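Local coordinates for penaeus monodon metallodensovirus major capsid protein (Penaeus monodon metallodensovirus, PDB 6WH7), which builds the icosahedral shell of a shrimp densovirus, sixty copies assembling into the capsid that probably encloses the viral genome, at residues Val59-Val70 against Gln290-Phe301. Residues are numbered along the deposited sequence; the frame is centred on the assembly and turned at random.
Sequences VYRTAIKLRNFV and QFTLETEIEFEF
Tyr60 meets Phe301 at one end of a long antiparallel pairing, where strand 59-70 runs beside strand 290-301. CB of Tyr60 sits over one face of the Phe301 ring, 3.5 Å from its centroid. The two ring planes are tilted by only 18° but offset, with little overlap, so the contact rests on CB over the face rather than on a stack. Phe301 has CG between its backbone N and carbonyl carbon (chi1 60°), which turns the ring back across the neighbouring strand; Thr62 CB then meets that ring at its edge. The far end repeats the theme: Phe291, with chi1 at 51°, lays its ring under Val70 so that Val70 CB stands 3.8 Å from the centroid. Between these ends, Ile64 CB packs on Ile297 CG2 (3.8 Å), and Phe299 and Phe301 continue onto Leu113 of helix 108-113.

The opposite face is largely charged. Arg61 and Glu300 leave the sheet together, their stems alongside, and NE of Arg61 reaches OE2 of Glu300 at 3.4 Å with the guanidinium and carboxylate planes almost perpendicular; OE1 of Glu300 turns to Arg120. The stem of Arg67 packs along Glu294 with the planes less steeply crossed, and its NH1 makes only a long salt bridge to Glu294 OE2 (3.8 Å).

Backbone bonds pair six residues on each strand, from Tyr60 N to Phe301 O (2.8 Å) through to Val70 N and Phe291 O (2.9 Å); Asn68 N to Leu293 O is weak. With strand 118-135 hydrogen-bonded along the other edge of 290-301, this is part of the jelly-roll core expected of a parvoviral capsid protein. Its chemistry is two-sided: a largely apolar face packs against the chain's own helices 108-113 and 88-92, whereas Lys65 NZ and Arg67 NH2 bond to Asp51 O and Ser202 O of two different neighbouring subunits.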
loop_
_atom_site.group_PDB
_atom_site.type_symbol
_atom_site.label_atom_id
_atom_site.label_comp_id
_atom_site.label_asym_id
_atom_site.label_seq_id
_atom_site.Cartn_x
_atom_site.Cartn_y
_atom_site.Cartn_z
ATOM N N VAL A 59 -15.350 -73.656 -39.309
ATOM C CA VAL A 59 -15.075 -74.805 -38.461
ATOM C C VAL A 59 -16.128 -74.862 -37.370
ATOM O O VAL A 59 -16.341 -73.884 -36.648
ATOM C CB VAL A 59 -13.668 -74.724 -37.854
ATOM C CG1 VAL A 59 -13.459 -75.845 -36.882
ATOM C CG2 VAL A 59 -12.632 -74.770 -38.942
ATOM N N TYR A 60 -16.780 -76.005 -37.246
ATOM C CA TYR A 60 -17.784 -76.223 -36.227
ATOM C C TYR A 60 -17.222 -77.151 -35.168
ATOM O O TYR A 60 -16.444 -78.054 -35.467
ATOM C CB TYR A 60 -19.033 -76.834 -36.823
ATOM C CG TYR A 60 -19.651 -76.026 -37.918
ATOM C CD1 TYR A 60 -20.603 -75.070 -37.648
ATOM C CD2 TYR A 60 -19.271 -76.218 -39.229
ATOM C CE1 TYR A 60 -21.161 -74.337 -38.650
ATOM C CE2 TYR A 60 -19.814 -75.486 -40.227
ATOM C CZ TYR A 60 -20.764 -74.552 -39.941
ATOM O OH TYR A 60 -21.318 -73.819 -40.957
ATOM N N ARG A 61 -17.629 -76.931 -33.927
ATOM C CA ARG A 61 -17.084 -77.656 -32.792
ATOM C C ARG A 61 -18.180 -78.437 -32.097
ATOM O O ARG A 61 -19.253 -77.900 -31.817
ATOM C CB ARG A 61 -16.408 -76.699 -31.822
ATOM C CG ARG A 61 -15.164 -76.112 -32.406
ATOM C CD ARG A 61 -14.560 -75.049 -31.544
ATOM N NE ARG A 61 -13.336 -74.551 -32.158
ATOM C CZ ARG A 61 -13.307 -73.661 -33.143
ATOM N NH1 ARG A 61 -14.436 -73.173 -33.634
ATOM N NH2 ARG A 61 -12.147 -73.265 -33.644
ATOM N N THR A 62 -17.907 -79.705 -31.833
ATOM C CA THR A 62 -18.798 -80.556 -31.073
ATOM C C THR A 62 -17.970 -81.371 -30.101
ATOM O O THR A 62 -16.741 -81.371 -30.145
ATOM C CB THR A 62 -19.615 -81.484 -31.967
ATOM O OG1 THR A 62 -20.598 -82.151 -31.170
ATOM C CG2 THR A 62 -18.732 -82.522 -32.611
ATOM N N ALA A 63 -18.656 -82.050 -29.196
ATOM C CA ALA A 63 -17.999 -82.964 -28.288
ATOM C C ALA A 63 -18.834 -84.223 -28.173
ATOM O O ALA A 63 -19.986 -84.275 -28.602
ATOM C CB ALA A 63 -17.777 -82.339 -26.910
ATOM N N ILE A 64 -18.223 -85.253 -27.605
ATOM C CA ILE A 64 -18.917 -86.454 -27.178
ATOM C C ILE A 64 -18.548 -86.664 -25.723
ATOM O O ILE A 64 -17.386 -86.940 -25.408
ATOM C CB ILE A 64 -18.547 -87.676 -28.019
ATOM C CG1 ILE A 64 -19.063 -87.505 -29.442
ATOM C CG2 ILE A 64 -19.094 -88.933 -27.388
ATOM C CD1 ILE A 64 -18.563 -88.534 -30.388
ATOM N N LYS A 65 -19.522 -86.525 -24.837
ATOM C CA LYS A 65 -19.321 -86.710 -23.411
ATOM C C LYS A 65 -20.024 -87.991 -23.004
ATOM O O LYS A 65 -21.214 -88.155 -23.270
ATOM C CB LYS A 65 -19.855 -85.515 -22.628
ATOM C CG LYS A 65 -19.094 -84.250 -22.909
ATOM C CD LYS A 65 -19.782 -83.026 -22.376
ATOM C CE LYS A 65 -19.859 -83.049 -20.875
ATOM N NZ LYS A 65 -20.524 -81.830 -20.356
ATOM N N LEU A 66 -19.285 -88.902 -22.388
ATOM C CA LEU A 66 -19.823 -90.177 -21.950
ATOM C C LEU A 66 -19.429 -90.418 -20.506
ATOM O O LEU A 66 -18.311 -90.102 -20.100
ATOM C CB LEU A 66 -19.322 -91.319 -22.818
ATOM C CG LEU A 66 -19.803 -91.363 -24.260
ATOM C CD1 LEU A 66 -19.059 -92.432 -25.006
ATOM C CD2 LEU A 66 -21.276 -91.645 -24.281
ATOM N N ARG A 67 -20.350 -90.978 -19.735
ATOM C CA ARG A 67 -20.138 -91.222 -18.320
ATOM C C ARG A 67 -20.365 -92.689 -18.009
ATOM O O ARG A 67 -21.228 -93.339 -18.602
ATOM C CB ARG A 67 -21.042 -90.347 -17.468
ATOM C CG ARG A 67 -20.893 -90.551 -15.993
ATOM C CD ARG A 67 -21.693 -89.534 -15.232
ATOM N NE ARG A 67 -23.106 -89.577 -15.566
ATOM C CZ ARG A 67 -23.713 -88.663 -16.309
ATOM N NH1 ARG A 67 -23.026 -87.639 -16.780
ATOM N NH2 ARG A 67 -25.002 -88.769 -16.572
ATOM N N ASN A 68 -19.577 -93.199 -17.075
ATOM C CA ASN A 68 -19.450 -94.622 -16.848
ATOM C C ASN A 68 -19.050 -94.848 -15.400
ATOM O O ASN A 68 -18.333 -94.037 -14.814
ATOM C CB ASN A 68 -18.405 -95.185 -17.810
ATOM C CG ASN A 68 -18.284 -96.656 -17.732
ATOM O OD1 ASN A 68 -19.252 -97.351 -17.458
ATOM N ND2 ASN A 68 -17.081 -97.154 -17.941
ATOM N N PHE A 69 -19.510 -95.950 -14.823
ATOM C CA PHE A 69 -18.982 -96.417 -13.550
ATOM C C PHE A 69 -17.938 -97.489 -13.804
ATOM O O PHE A 69 -18.113 -98.350 -14.666
ATOM C CB PHE A 69 -20.065 -96.983 -12.636
ATOM C CG PHE A 69 -21.028 -95.967 -12.126
ATOM C CD1 PHE A 69 -20.684 -95.140 -11.083
ATOM C CD2 PHE A 69 -22.291 -95.870 -12.655
ATOM C CE1 PHE A 69 -21.566 -94.223 -10.602
ATOM C CE2 PHE A 69 -23.177 -94.954 -12.174
ATOM C CZ PHE A 69 -22.815 -94.130 -11.146
ATOM N N VAL A 70 -16.854 -97.434 -13.043
ATOM C CA VAL A 70 -15.755 -98.375 -13.177
ATOM C C VAL A 70 -15.603 -99.116 -11.861
ATOM O O VAL A 70 -15.575 -98.495 -10.797
ATOM C CB VAL A 70 -14.447 -97.663 -13.555
ATOM C CG1 VAL A 70 -13.321 -98.657 -13.639
ATOM C CG2 VAL A 70 -14.608 -96.925 -14.856
ATOM N N GLN A 290 -14.299 -98.437 -6.836
ATOM C CA GLN A 290 -15.274 -97.890 -7.757
ATOM C C GLN A 290 -15.013 -96.403 -7.919
ATOM O O GLN A 290 -14.658 -95.715 -6.963
ATOM C CB GLN A 290 -16.711 -98.044 -7.277
ATOM C CG GLN A 290 -17.663 -97.689 -8.390
ATOM C CD GLN A 290 -19.007 -97.276 -7.922
ATOM O OE1 GLN A 290 -19.238 -97.129 -6.732
ATOM N NE2 GLN A 290 -19.912 -97.078 -8.849
ATOM N N PHE A 291 -15.218 -95.909 -9.127
ATOM C CA PHE A 291 -15.230 -94.478 -9.372
ATOM C C PHE A 291 -16.083 -94.227 -10.600
ATOM O O PHE A 291 -16.581 -95.157 -11.235
ATOM C CB PHE A 291 -13.811 -93.931 -9.523
ATOM C CG PHE A 291 -12.981 -94.677 -10.509
ATOM C CD1 PHE A 291 -12.976 -94.330 -11.840
ATOM C CD2 PHE A 291 -12.214 -95.740 -10.102
ATOM C CE1 PHE A 291 -12.223 -95.024 -12.730
ATOM C CE2 PHE A 291 -11.464 -96.430 -10.989
ATOM C CZ PHE A 291 -11.461 -96.072 -12.303
ATOM N N THR A 292 -16.254 -92.958 -10.927
ATOM C CA THR A 292 -17.020 -92.548 -12.088
ATOM C C THR A 292 -16.054 -92.118 -13.177
ATOM O O THR A 292 -15.136 -91.336 -12.923
ATOM C CB THR A 292 -17.970 -91.408 -11.734
ATOM O OG1 THR A 292 -18.831 -91.829 -10.676
ATOM C CG2 THR A 292 -18.810 -91.036 -12.919
ATOM N N LEU A 293 -16.247 -92.642 -14.375
ATOM C CA LEU A 293 -15.445 -92.271 -15.529
ATOM C C LEU A 293 -16.286 -91.377 -16.423
ATOM O O LEU A 293 -17.265 -91.831 -17.016
ATOM C CB LEU A 293 -14.964 -93.503 -16.284
ATOM C CG LEU A 293 -14.193 -93.193 -17.559
ATOM C CD1 LEU A 293 -12.938 -92.440 -17.227
ATOM C CD2 LEU A 293 -13.873 -94.457 -18.299
ATOM N N GLU A 294 -15.912 -90.110 -16.508
ATOM C CA GLU A 294 -16.477 -89.179 -17.470
ATOM C C GLU A 294 -15.410 -88.829 -18.489
ATOM O O GLU A 294 -14.402 -88.210 -18.145
ATOM C CB GLU A 294 -16.989 -87.913 -16.793
ATOM C CG GLU A 294 -18.268 -88.079 -16.033
ATOM C CD GLU A 294 -18.697 -86.798 -15.368
ATOM O OE1 GLU A 294 -17.864 -85.878 -15.261
ATOM O OE2 GLU A 294 -19.874 -86.691 -14.980
ATOM N N THR A 295 -15.631 -89.217 -19.734
ATOM C CA THR A 295 -14.731 -88.881 -20.820
ATOM C C THR A 295 -15.364 -87.819 -21.700
ATOM O O THR A 295 -16.584 -87.744 -21.829
ATOM C CB THR A 295 -14.384 -90.108 -21.663
ATOM O OG1 THR A 295 -15.576 -90.644 -22.244
ATOM C CG2 THR A 295 -13.750 -91.161 -20.806
ATOM N N GLU A 296 -14.523 -86.977 -22.281
ATOM C CA GLU A 296 -14.978 -85.999 -23.252
ATOM C C GLU A 296 -13.961 -85.899 -24.371
ATOM O O GLU A 296 -12.764 -85.772 -24.114
ATOM C CB GLU A 296 -15.184 -84.632 -22.611
ATOM C CG GLU A 296 -15.683 -83.591 -23.572
ATOM C CD GLU A 296 -15.884 -82.250 -22.912
ATOM O OE1 GLU A 296 -15.599 -82.134 -21.702
ATOM O OE2 GLU A 296 -16.326 -81.307 -23.601
ATOM N N ILE A 297 -14.440 -85.959 -25.606
ATOM C CA ILE A 297 -13.630 -85.689 -26.782
ATOM C C ILE A 297 -14.310 -84.578 -27.560
ATOM O O ILE A 297 -15.509 -84.655 -27.839
ATOM C CB ILE A 297 -13.434 -86.949 -27.643
ATOM C CG1 ILE A 297 -12.532 -86.646 -28.831
ATOM C CG2 ILE A 297 -14.761 -87.543 -28.065
ATOM C CD1 ILE A 297 -12.045 -87.863 -29.520
ATOM N N GLU A 298 -13.561 -83.536 -27.879
ATOM C CA GLU A 298 -14.098 -82.343 -28.514
ATOM C C GLU A 298 -13.712 -82.365 -29.981
ATOM O O GLU A 298 -12.548 -82.178 -30.312
ATOM C CB GLU A 298 -13.557 -81.087 -27.846
ATOM C CG GLU A 298 -13.960 -80.915 -26.411
ATOM C CD GLU A 298 -13.359 -79.673 -25.803
ATOM O OE1 GLU A 298 -12.511 -79.044 -26.466
ATOM O OE2 GLU A 298 -13.727 -79.323 -24.663
ATOM N N PHE A 299 -14.679 -82.545 -30.864
ATOM C CA PHE A 299 -14.388 -82.575 -32.287
ATOM C C PHE A 299 -14.591 -81.222 -32.942
ATOM O O PHE A 299 -15.485 -80.462 -32.572
ATOM C CB PHE A 299 -15.255 -83.603 -32.998
ATOM C CG PHE A 299 -14.880 -85.009 -32.712
ATOM C CD1 PHE A 299 -13.915 -85.637 -33.463
ATOM C CD2 PHE A 299 -15.498 -85.709 -31.706
ATOM C CE1 PHE A 299 -13.577 -86.930 -33.217
ATOM C CE2 PHE A 299 -15.162 -87.001 -31.461
ATOM C CZ PHE A 299 -14.200 -87.614 -32.217
ATOM N N GLU A 300 -13.741 -80.922 -33.908
ATOM C CA GLU A 300 -14.013 -79.898 -34.898
ATOM C C GLU A 300 -14.416 -80.578 -36.190
ATOM O O GLU A 300 -13.798 -81.558 -36.601
ATOM C CB GLU A 300 -12.797 -79.013 -35.149
ATOM C CG GLU A 300 -12.443 -78.109 -34.014
ATOM C CD GLU A 300 -11.188 -77.324 -34.287
ATOM O OE1 GLU A 300 -10.500 -77.630 -35.279
ATOM O OE2 GLU A 300 -10.889 -76.398 -33.510
ATOM N N PHE A 301 -15.457 -80.069 -36.826
ATOM C CA PHE A 301 -15.824 -80.576 -38.130
ATOM C C PHE A 301 -16.046 -79.417 -39.081
ATOM O O PHE A 301 -16.114 -78.253 -38.692
ATOM C CB PHE A 301 -17.050 -81.490 -38.072
ATOM C CG PHE A 301 -18.283 -80.842 -37.536
ATOM C CD1 PHE A 301 -19.203 -80.272 -38.385
ATOM C CD2 PHE A 301 -18.531 -80.818 -36.180
ATOM C CE1 PHE A 301 -20.341 -79.700 -37.894
ATOM C CE2 PHE A 301 -19.664 -80.238 -35.686
ATOM C CZ PHE A 301 -20.572 -79.685 -36.539
#